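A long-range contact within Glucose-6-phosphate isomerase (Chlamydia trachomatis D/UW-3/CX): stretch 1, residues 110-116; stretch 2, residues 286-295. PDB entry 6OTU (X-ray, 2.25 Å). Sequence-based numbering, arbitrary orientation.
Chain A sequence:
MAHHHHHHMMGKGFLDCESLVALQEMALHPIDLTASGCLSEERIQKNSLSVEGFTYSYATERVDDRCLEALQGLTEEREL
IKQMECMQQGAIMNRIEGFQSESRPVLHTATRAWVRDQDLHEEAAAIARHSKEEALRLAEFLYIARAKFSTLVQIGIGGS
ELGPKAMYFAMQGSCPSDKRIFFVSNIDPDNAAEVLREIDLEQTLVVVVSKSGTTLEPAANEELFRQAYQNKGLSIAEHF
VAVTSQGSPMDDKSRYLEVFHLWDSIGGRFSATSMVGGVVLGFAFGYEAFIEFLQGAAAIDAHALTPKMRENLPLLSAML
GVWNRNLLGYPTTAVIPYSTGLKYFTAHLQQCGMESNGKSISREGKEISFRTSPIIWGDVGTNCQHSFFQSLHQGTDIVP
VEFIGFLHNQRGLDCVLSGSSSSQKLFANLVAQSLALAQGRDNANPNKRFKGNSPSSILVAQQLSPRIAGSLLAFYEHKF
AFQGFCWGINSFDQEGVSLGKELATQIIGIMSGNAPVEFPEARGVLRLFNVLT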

# COMPACT_ATOMS: atom_id res chain seq x y z
N ALA A 110 -23.46 5.37 -16.39
CA ALA A 110 -24.50 6.34 -16.71
C ALA A 110 -24.31 7.66 -15.96
O ALA A 110 -24.87 8.68 -16.38
CB ALA A 110 -25.87 5.74 -16.42
N THR A 111 -23.50 7.68 -14.89
CA THR A 111 -23.27 8.94 -14.17
C THR A 111 -22.40 9.92 -14.96
O THR A 111 -22.35 11.10 -14.60
CB THR A 111 -22.63 8.70 -12.81
OG1 THR A 111 -21.32 8.14 -12.97
CG2 THR A 111 -23.47 7.76 -11.98
N ARG A 112 -21.71 9.45 -16.01
CA ARG A 112 -20.98 10.35 -16.91
C ARG A 112 -21.42 10.24 -18.37
O ARG A 112 -20.97 11.05 -19.19
CB ARG A 112 -19.46 10.10 -16.82
CG ARG A 112 -18.97 8.69 -17.23
CD ARG A 112 -18.87 7.74 -16.01
NE ARG A 112 -18.07 6.55 -16.30
CZ ARG A 112 -17.49 5.77 -15.38
NH1 ARG A 112 -17.63 6.02 -14.08
NH2 ARG A 112 -16.79 4.71 -15.77
N ALA A 113 -22.29 9.28 -18.71
CA ALA A 113 -22.70 9.09 -20.10
C ALA A 113 -23.32 10.36 -20.69
O ALA A 113 -23.26 10.58 -21.91
CB ALA A 113 -23.67 7.91 -20.20
N TRP A 114 -23.90 11.22 -19.84
CA TRP A 114 -24.64 12.37 -20.34
C TRP A 114 -23.75 13.46 -20.91
O TRP A 114 -24.29 14.40 -21.50
CB TRP A 114 -25.50 12.97 -19.24
CG TRP A 114 -24.71 13.53 -18.09
CD1 TRP A 114 -24.29 12.85 -16.97
CD2 TRP A 114 -24.23 14.87 -17.94
NE1 TRP A 114 -23.58 13.69 -16.15
CE2 TRP A 114 -23.53 14.94 -16.71
CE3 TRP A 114 -24.33 16.03 -18.72
CZ2 TRP A 114 -22.93 16.12 -16.25
CZ3 TRP A 114 -23.73 17.21 -18.26
CH2 TRP A 114 -23.05 17.24 -17.03
N VAL A 115 -22.42 13.39 -20.75
CA VAL A 115 -21.58 14.43 -21.33
C VAL A 115 -21.26 14.18 -22.80
O VAL A 115 -20.67 15.05 -23.44
CB VAL A 115 -20.24 14.63 -20.60
CG1 VAL A 115 -20.47 14.82 -19.13
CG2 VAL A 115 -19.31 13.47 -20.88
N ARG A 116 -21.64 13.03 -23.35
CA ARG A 116 -21.56 12.79 -24.78
C ARG A 116 -22.84 12.12 -25.23
O ARG A 116 -23.35 11.22 -24.55
CB ARG A 116 -20.34 11.94 -25.16
CG ARG A 116 -20.11 10.71 -24.30
CD ARG A 116 -18.68 10.18 -24.47
NE ARG A 116 -18.45 9.60 -25.79
CZ ARG A 116 -17.27 9.58 -26.41
NH1 ARG A 116 -17.17 9.02 -27.61
NH2 ARG A 116 -16.21 10.13 -25.85
N GLY A 286 -13.06 23.59 -8.99
CA GLY A 286 -14.09 24.24 -9.80
C GLY A 286 -14.85 23.26 -10.68
O GLY A 286 -14.35 22.20 -11.06
N TYR A 287 -16.09 23.65 -11.02
CA TYR A 287 -17.01 22.76 -11.74
C TYR A 287 -16.42 22.22 -13.04
O TYR A 287 -16.47 21.01 -13.29
CB TYR A 287 -18.31 23.52 -12.04
CG TYR A 287 -19.35 22.71 -12.78
CD1 TYR A 287 -20.06 21.71 -12.14
CD2 TYR A 287 -19.66 22.96 -14.12
CE1 TYR A 287 -21.04 20.98 -12.80
CE2 TYR A 287 -20.63 22.23 -14.79
CZ TYR A 287 -21.32 21.24 -14.12
OH TYR A 287 -22.29 20.49 -14.76
N GLU A 288 -15.87 23.11 -13.87
CA GLU A 288 -15.39 22.72 -15.20
C GLU A 288 -14.35 21.61 -15.12
O GLU A 288 -14.27 20.77 -16.03
CB GLU A 288 -14.81 23.94 -15.93
N ALA A 289 -13.56 21.56 -14.05
CA ALA A 289 -12.58 20.49 -13.92
C ALA A 289 -13.27 19.15 -13.67
O ALA A 289 -12.83 18.11 -14.20
CB ALA A 289 -11.58 20.80 -12.80
N PHE A 290 -14.36 19.14 -12.90
CA PHE A 290 -15.11 17.90 -12.70
C PHE A 290 -15.74 17.41 -14.01
O PHE A 290 -15.77 16.21 -14.28
CB PHE A 290 -16.17 18.07 -11.61
CG PHE A 290 -17.06 16.88 -11.43
CD1 PHE A 290 -16.56 15.69 -10.90
CD2 PHE A 290 -18.39 16.93 -11.79
CE1 PHE A 290 -17.39 14.58 -10.73
CE2 PHE A 290 -19.23 15.81 -11.62
CZ PHE A 290 -18.72 14.65 -11.10
N ILE A 291 -16.22 18.33 -14.85
CA ILE A 291 -16.78 17.93 -16.14
C ILE A 291 -15.70 17.33 -17.04
O ILE A 291 -15.94 16.34 -17.75
CB ILE A 291 -17.48 19.14 -16.80
CG1 ILE A 291 -18.67 19.59 -15.95
CG2 ILE A 291 -17.89 18.80 -18.23
CD1 ILE A 291 -19.60 18.47 -15.60
N GLU A 292 -14.49 17.91 -17.04
CA GLU A 292 -13.40 17.33 -17.82
C GLU A 292 -13.08 15.93 -17.34
O GLU A 292 -12.83 15.03 -18.16
CB GLU A 292 -12.16 18.21 -17.73
CG GLU A 292 -12.33 19.58 -18.32
CD GLU A 292 -11.08 20.41 -18.19
OE1 GLU A 292 -11.11 21.59 -18.61
OE2 GLU A 292 -10.07 19.89 -17.66
N PHE A 293 -13.08 15.73 -16.02
CA PHE A 293 -12.92 14.40 -15.43
C PHE A 293 -14.00 13.44 -15.93
O PHE A 293 -13.70 12.29 -16.27
CB PHE A 293 -12.96 14.56 -13.91
CG PHE A 293 -13.17 13.29 -13.13
CD1 PHE A 293 -12.20 12.29 -13.12
CD2 PHE A 293 -14.29 13.13 -12.34
CE1 PHE A 293 -12.37 11.13 -12.35
CE2 PHE A 293 -14.49 11.99 -11.59
CZ PHE A 293 -13.51 10.97 -11.59
N LEU A 294 -15.27 13.90 -15.99
CA LEU A 294 -16.35 13.07 -16.51
C LEU A 294 -16.16 12.75 -17.99
O LEU A 294 -16.42 11.62 -18.42
CB LEU A 294 -17.72 13.73 -16.30
CG LEU A 294 -18.28 13.95 -14.88
CD1 LEU A 294 -19.78 14.36 -14.88
CD2 LEU A 294 -18.01 12.75 -13.96
N GLN A 295 -15.74 13.74 -18.79
CA GLN A 295 -15.53 13.47 -20.21
C GLN A 295 -14.46 12.42 -20.43
O GLN A 295 -14.59 11.57 -21.32
CB GLN A 295 -15.19 14.77 -20.95
CG GLN A 295 -16.37 15.74 -21.00
CD GLN A 295 -15.98 17.12 -21.52
OE1 GLN A 295 -14.93 17.66 -21.18
NE2 GLN A 295 -16.84 17.69 -22.36
O HOH W 1 -16.33 12.13 -23.72

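This contact joins two segments that lie at least 173 residues apart in sequence wherever they touch. Stretch 2 is helical from Tyr-287 onward. The backbones come closest near the end of stretch 2, where CA of Arg-112 is nearest CA of Leu-294 and CA of Val-115 is nearest CA of Gln-295; the indole of Trp-114 reaches back to Tyr-287. Together the two sides bury 323 Å². No direct hydrogen bond crosses between them, so the contact rests mainly on side-chain packing.

Leu-294 has the largest area covered, 84 Å². Its CA-to-CB bond points toward stretch 1, and its side chain adopts chi1 m and chi2 t. Four residues of stretch 1 gather round it. CD1 of Leu-294 lies 3.9 Å from CZ2 of Trp-114, and CB of Leu-294 lies 4.1 Å from CG1 of Val-115. Both are apolar contacts at ordinary van der Waals distance. CD1 of Leu-294 is also 4.2 Å from the backbone O of Thr-111. On the Arg-112 side, CB of Arg-112 is 4.1 Å from CB of Leu-294 and 3.8 Å from the backbone O of Leu-294. Arg-112 therefore meets the helix with the base of its side chain. Its end leads away, and its guanidinium group is hydrogen-bonded elsewhere in the structure.

Val-115 comes next, with 65 Å² covered. Its CB also points toward the other stretch, and chi1 is m. The two methyl groups have different nearest neighbours. CG1 packs on CB of Leu-294, as described above. CG2 of Val-115 reaches CG of Gln-295 at 3.7 Å, so it touches the aliphatic part of that polar side chain. Val-115 thus spans two successive residues of the helix. Its backbone is held by a backbone hydrogen bond from Val-115 N to Arg-112 O, 3.2 Å long. A type I beta turn runs from Ala-113 to Arg-116, with Arg-116 N hydrogen-bonded to Ala-113 O at 3.3 Å.

Trp-114 has 47 Å² covered. Its CA-to-CB bond points sideways, but the end of the side chain comes nearer to the helix. The six-membered part of the indole makes the approach. CH2 of Trp-114 lies 3.9 Å from CD1 of Ile-291 and 4.0 Å from OH of Tyr-287. The tyrosine oxygen sits at the edge of the ring, near its plane. The Ile-291 methyl and CD1 of Leu-294 approach obliquely. Tyr-287, Ile-291 and Leu-294 are spaced by four and three residues, which lets one side of a helix present all three to the indole. A weak hydrogen bond from NE1 of Trp-114 to O of Thr-111, 3.3 Å long with an angle of 127°, links the ring to its own stretch.

One water adds a polar bridge. It accepts a hydrogen bond from NH2 of Arg-116 at 2.9 Å and donates one to the backbone O of Gln-295 at 3.0 Å. NH2 of Arg-116 and the backbone O of Gln-295 are 5.0 Å apart, so the water spans the gap between them.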